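Long-range contact in minor fimbrium anchoring subunit Mfa2 (PDB 5NFI), which anchors the minor (Mfa1) fimbriae of Porphyromonas gingivalis in the outer membrane and regulates their length: residues A[105-113]-A[197-205]. Numbering follows the deposited sequence.
Sequences TNIDGTTLW and RAFFTTLKL
The hydroxyl OG1 of Thr-201 donates a hydrogen bond to OD1 of Asp-108, 2.7 Å away, joining a type II beta turn, Ile-107 to Thr-110, to the end of strand 196-202. This turn belongs to the loop between strands 103-104 and 113-122 of the fimbrillin-type, all-beta anchor subunit, and it packs against the C-terminal end of strand 196-202. The carboxylate receives the hydroxyl on the anti lone pair of OD1, the one turned from OD2. With chi1 of Thr-201 at -56°, OG1 stands beside its own backbone N and faces the turn, while CG2 reaches toward Ile-107, 3.7 Å from its CG1. Asp-108 OD1 also lies 3.7 Å from Phe-199 CE2, in a ring tilted 60° to the carboxylate plane.

Within the turn, Ile-107 O accepts from both the backbone N and OG1 of Thr-110, the latter in the carbonyl plane on a lone pair, so the carbonyl is gripped twice. On the apolar side, the side chain of Ile-107 crosses that of Leu-203 at about a right angle, Ile-107 CD1 lying 3.7 Å from Leu-203 CD2. Leu-112 CD2 approaches that same methyl, Leu-203 CD2, at 4.0 Å; Leu-97 and Met-95 of strand 93-100 also touch Ile-107 and Leu-112, respectively. One water bridges the two backbones, accepting from Ile-107 N and donating to Thr-201 O, its oxygen 2.7 Å from that atom.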
ATOM      1  N   THR A 105     -10.063  -9.613  -0.873  1.00 46.72           N
ATOM      2  CA  THR A 105      -9.777 -10.442  -2.032  1.00 46.02           C
ATOM      3  C   THR A 105      -8.278 -10.694  -2.062  1.00 45.93           C
ATOM      4  O   THR A 105      -7.484  -9.851  -1.639  1.00 45.25           O
ATOM      5  CB  THR A 105     -10.224  -9.788  -3.353  1.00 46.21           C
ATOM      6  OG1 THR A 105      -9.964 -10.677  -4.453  1.00 46.68           O
ATOM      7  CG2 THR A 105      -9.478  -8.505  -3.585  1.00 45.23           C
ATOM      8  N   ASN A 106      -7.871 -11.862  -2.534  1.00 46.94           N
ATOM      9  CA  ASN A 106      -6.451 -12.176  -2.531  1.00 47.37           C
ATOM     10  C   ASN A 106      -5.693 -11.362  -3.563  1.00 48.27           C
ATOM     11  O   ASN A 106      -5.938 -11.516  -4.762  1.00 49.40           O
ATOM     12  CB  ASN A 106      -6.237 -13.650  -2.799  1.00 47.56           C
ATOM     13  CG  ASN A 106      -4.785 -14.001  -2.924  1.00 48.26           C
ATOM     14  OD1 ASN A 106      -3.923 -13.365  -2.325  1.00 47.36           O
ATOM     15  ND2 ASN A 106      -4.497 -15.015  -3.723  1.00 50.31           N
ATOM     16  N   ILE A 107      -4.764 -10.521  -3.111  1.00 47.89           N
ATOM     17  CA  ILE A 107      -4.050  -9.666  -4.036  1.00 48.49           C
ATOM     18  C   ILE A 107      -2.567 -10.010  -4.159  1.00 49.50           C
ATOM     19  O   ILE A 107      -1.774  -9.180  -4.616  1.00 49.27           O
ATOM     20  CB  ILE A 107      -4.193  -8.164  -3.656  1.00 56.42           C
ATOM     21  CG1 ILE A 107      -3.478  -7.852  -2.338  1.00 41.50           C
ATOM     22  CG2 ILE A 107      -5.677  -7.722  -3.690  1.00 41.89           C
ATOM     23  CD1 ILE A 107      -3.642  -6.443  -1.894  1.00 41.32           C
ATOM     24  N   ASP A 108      -2.197 -11.237  -3.793  1.00 50.44           N
ATOM     25  CA  ASP A 108      -0.817 -11.690  -4.012  1.00 50.29           C
ATOM     26  C   ASP A 108      -0.487 -11.493  -5.473  1.00 48.57           C
ATOM     27  O   ASP A 108      -1.336 -11.669  -6.329  1.00 47.75           O
ATOM     28  CB  ASP A 108      -0.592 -13.172  -3.647  1.00 51.59           C
ATOM     29  CG  ASP A 108      -0.983 -13.506  -2.213  1.00 53.04           C
ATOM     30  OD1 ASP A 108      -0.831 -12.647  -1.306  1.00 53.68           O
ATOM     31  OD2 ASP A 108      -1.455 -14.648  -1.993  1.00 53.40           O
ATOM     32  N   GLY A 109       0.758 -11.127  -5.746  1.00 49.01           N
ATOM     33  CA  GLY A 109       1.243 -11.031  -7.102  1.00 49.82           C
ATOM     34  C   GLY A 109       0.814  -9.759  -7.806  1.00 50.41           C
ATOM     35  O   GLY A 109       1.003  -9.641  -9.008  1.00 52.17           O
ATOM     36  N   THR A 110       0.231  -8.819  -7.071  1.00 49.58           N
ATOM     37  CA  THR A 110      -0.111  -7.519  -7.628  1.00 49.91           C
ATOM     38  C   THR A 110       0.664  -6.389  -6.960  1.00 50.39           C
ATOM     39  O   THR A 110       0.949  -6.428  -5.774  1.00 51.26           O
ATOM     40  CB  THR A 110      -1.611  -7.205  -7.487  1.00 49.37           C
ATOM     41  OG1 THR A 110      -1.860  -6.626  -6.200  1.00 48.43           O
ATOM     42  CG2 THR A 110      -2.453  -8.453  -7.673  1.00 49.63           C
ATOM     43  N   THR A 111       0.981  -5.359  -7.722  1.00 50.65           N
ATOM     44  CA  THR A 111       1.584  -4.161  -7.161  1.00 49.42           C
ATOM     45  C   THR A 111       0.591  -3.033  -7.269  1.00 48.22           C
ATOM     46  O   THR A 111      -0.201  -2.998  -8.210  1.00 48.47           O
ATOM     47  CB  THR A 111       2.867  -3.789  -7.881  1.00 49.94           C
ATOM     48  OG1 THR A 111       2.699  -4.005  -9.292  1.00 50.61           O
ATOM     49  CG2 THR A 111       3.998  -4.663  -7.378  1.00 50.46           C
ATOM     50  N   LEU A 112       0.600  -2.133  -6.298  1.00 47.16           N
ATOM     51  CA  LEU A 112      -0.251  -0.961  -6.379  1.00 47.43           C
ATOM     52  C   LEU A 112       0.592   0.250  -6.113  1.00 48.59           C
ATOM     53  O   LEU A 112       1.370   0.265  -5.155  1.00 49.48           O
ATOM     54  CB  LEU A 112      -1.393  -1.032  -5.378  1.00 47.56           C
ATOM     55  CG  LEU A 112      -2.327   0.178  -5.430  1.00 47.84           C
ATOM     56  CD1 LEU A 112      -3.243   0.060  -6.625  1.00 47.87           C
ATOM     57  CD2 LEU A 112      -3.121   0.326  -4.136  1.00 47.70           C
ATOM     58  N   TRP A 113       0.445   1.276  -6.942  1.00 48.90           N
ATOM     59  CA  TRP A 113       1.374   2.404  -6.864  1.00 49.26           C
ATOM     60  C   TRP A 113       0.699   3.762  -6.777  1.00 50.46           C
ATOM     61  O   TRP A 113      -0.332   3.978  -7.403  1.00 50.94           O
ATOM     62  CB  TRP A 113       2.293   2.403  -8.075  1.00 48.30           C
ATOM     63  CG  TRP A 113       3.071   1.151  -8.258  1.00 46.77           C
ATOM     64  CD1 TRP A 113       2.614  -0.039  -8.751  1.00 46.07           C
ATOM     65  CD2 TRP A 113       4.463   0.970  -7.989  1.00 46.74           C
ATOM     66  NE1 TRP A 113       3.636  -0.952  -8.789  1.00 45.78           N
ATOM     67  CE2 TRP A 113       4.783  -0.357  -8.330  1.00 46.42           C
ATOM     68  CE3 TRP A 113       5.467   1.797  -7.477  1.00 47.00           C
ATOM     69  CZ2 TRP A 113       6.064  -0.872  -8.184  1.00 47.33           C
ATOM     70  CZ3 TRP A 113       6.729   1.290  -7.339  1.00 47.92           C
ATOM     71  CH2 TRP A 113       7.021  -0.035  -7.687  1.00 48.08           C
ATOM     72  N   ARG A 197       4.528 -21.158   8.334  1.00 62.31           N
ATOM     73  CA  ARG A 197       4.865 -19.972   7.552  1.00 61.76           C
ATOM     74  C   ARG A 197       3.634 -19.493   6.795  1.00 60.59           C
ATOM     75  O   ARG A 197       2.934 -20.289   6.195  1.00 61.18           O
ATOM     76  CB  ARG A 197       6.006 -20.289   6.583  1.00 63.72           C
ATOM     77  CG  ARG A 197       6.924 -19.126   6.224  1.00 65.20           C
ATOM     78  CD  ARG A 197       7.947 -19.594   5.183  1.00 68.38           C
ATOM     79  NE  ARG A 197       8.972 -18.609   4.816  1.00 70.42           N
ATOM     80  CZ  ARG A 197      10.102 -18.413   5.500  1.00 72.69           C
ATOM     81  NH1 ARG A 197      10.336 -19.110   6.615  1.00 73.42           N
ATOM     82  NH2 ARG A 197      10.994 -17.511   5.085  1.00 73.62           N
ATOM     83  N   ALA A 198       3.374 -18.191   6.826  1.00 59.53           N
ATOM     84  CA  ALA A 198       2.242 -17.589   6.140  1.00 58.80           C
ATOM     85  C   ALA A 198       2.698 -16.402   5.275  1.00 58.64           C
ATOM     86  O   ALA A 198       3.585 -15.634   5.670  1.00 58.43           O
ATOM     87  CB  ALA A 198       1.194 -17.146   7.146  1.00 58.30           C
ATOM     88  N   PHE A 199       2.093 -16.255   4.092  1.00 57.49           N
ATOM     89  CA  PHE A 199       2.415 -15.126   3.223  1.00 55.30           C
ATOM     90  C   PHE A 199       1.200 -14.233   2.939  1.00 53.16           C
ATOM     91  O   PHE A 199       0.161 -14.701   2.467  1.00 53.38           O
ATOM     92  CB  PHE A 199       3.021 -15.618   1.914  1.00 55.72           C
ATOM     93  CG  PHE A 199       3.368 -14.510   0.958  1.00 55.99           C
ATOM     94  CD1 PHE A 199       4.573 -13.843   1.060  1.00 56.26           C
ATOM     95  CD2 PHE A 199       2.476 -14.124  -0.038  1.00 55.97           C
ATOM     96  CE1 PHE A 199       4.887 -12.817   0.173  1.00 56.79           C
ATOM     97  CE2 PHE A 199       2.779 -13.101  -0.912  1.00 56.07           C
ATOM     98  CZ  PHE A 199       3.985 -12.449  -0.812  1.00 56.41           C
ATOM     99  N   PHE A 200       1.347 -12.945   3.230  1.00 51.15           N
ATOM    100  CA  PHE A 200       0.276 -11.976   3.039  1.00 50.07           C
ATOM    101  C   PHE A 200       0.683 -10.911   2.026  1.00 48.52           C
ATOM    102  O   PHE A 200       1.825 -10.448   2.019  1.00 48.90           O
ATOM    103  CB  PHE A 200      -0.090 -11.277   4.356  1.00 50.79           C
ATOM    104  CG  PHE A 200      -0.439 -12.208   5.463  1.00 51.68           C
ATOM    105  CD1 PHE A 200       0.551 -12.798   6.231  1.00 52.00           C
ATOM    106  CD2 PHE A 200      -1.759 -12.495   5.747  1.00 52.17           C
ATOM    107  CE1 PHE A 200       0.222 -13.661   7.258  1.00 52.34           C
ATOM    108  CE2 PHE A 200      -2.099 -13.363   6.779  1.00 52.08           C
ATOM    109  CZ  PHE A 200      -1.118 -13.947   7.527  1.00 52.24           C
ATOM    110  N   THR A 201      -0.245 -10.508   1.176  1.00 46.55           N
ATOM    111  CA  THR A 201      -0.029  -9.293   0.437  1.00 45.92           C
ATOM    112  C   THR A 201      -1.051  -8.285   0.926  1.00 45.03           C
ATOM    113  O   THR A 201      -2.264  -8.467   0.757  1.00 45.52           O
ATOM    114  CB  THR A 201      -0.146  -9.479  -1.085  1.00 47.13           C
ATOM    115  OG1 THR A 201       0.766 -10.491  -1.517  1.00 47.86           O
ATOM    116  CG2 THR A 201       0.203  -8.181  -1.777  1.00 47.29           C
ATOM    117  N   THR A 202      -0.569  -7.227   1.553  1.00 43.46           N
ATOM    118  CA  THR A 202      -1.480  -6.239   2.075  1.00 43.12           C
ATOM    119  C   THR A 202      -1.201  -4.912   1.385  1.00 43.74           C
ATOM    120  O   THR A 202      -0.285  -4.811   0.578  1.00 44.15           O
ATOM    121  CB  THR A 202      -1.349  -6.108   3.603  1.00 42.67           C
ATOM    122  OG1 THR A 202      -2.283  -5.135   4.085  1.00 43.93           O
ATOM    123  CG2 THR A 202       0.048  -5.683   3.983  1.00 42.28           C
ATOM    124  N   LEU A 203      -1.982  -3.890   1.689  1.00 43.93           N
ATOM    125  CA  LEU A 203      -1.717  -2.614   1.072  1.00 45.73           C
ATOM    126  C   LEU A 203      -0.840  -1.814   2.024  1.00 47.30           C
ATOM    127  O   LEU A 203       0.112  -2.365   2.579  1.00 47.30           O
ATOM    128  CB  LEU A 203      -3.015  -1.895   0.706  1.00 46.19           C
ATOM    129  CG  LEU A 203      -3.824  -2.688  -0.332  1.00 45.84           C
ATOM    130  CD1 LEU A 203      -5.153  -2.039  -0.611  1.00 46.30           C
ATOM    131  CD2 LEU A 203      -3.029  -2.843  -1.627  1.00 46.52           C
ATOM    132  N   LYS A 204      -1.131  -0.525   2.190  1.00 48.78           N
ATOM    133  CA  LYS A 204      -0.193   0.397   2.834  1.00 49.72           C
ATOM    134  C   LYS A 204      -0.017   0.120   4.329  1.00 49.31           C
ATOM    135  O   LYS A 204      -0.983  -0.119   5.059  1.00 48.56           O
ATOM    136  CB  LYS A 204      -0.646   1.847   2.618  1.00 51.52           C
ATOM    137  CG  LYS A 204       0.317   2.908   3.131  1.00 52.92           C
ATOM    138  CD  LYS A 204       0.877   3.730   1.991  1.00 54.54           C
ATOM    139  CE  LYS A 204       0.913   5.215   2.320  1.00 57.23           C
ATOM    140  NZ  LYS A 204       1.837   5.531   3.461  1.00 58.24           N
ATOM    141  N   LEU A 205       1.236   0.147   4.767  1.00 50.12           N
ATOM    142  CA  LEU A 205       1.552  -0.030   6.169  1.00 51.23           C
ATOM    143  C   LEU A 205       1.985   1.279   6.784  1.00 53.97           C
ATOM    144  O   LEU A 205       3.119   1.702   6.627  1.00 54.47           O
ATOM    145  CB  LEU A 205       2.654  -1.067   6.347  1.00 50.39           C
ATOM    146  CG  LEU A 205       2.311  -2.414   5.734  1.00 49.28           C
ATOM    147  CD1 LEU A 205       3.508  -3.321   5.807  1.00 48.97           C
ATOM    148  CD2 LEU A 205       1.122  -3.008   6.443  1.00 48.65           C
TER
HETATM  149  O   HOH W   1      -3.865 -10.450  -0.162  1.00 51.97           O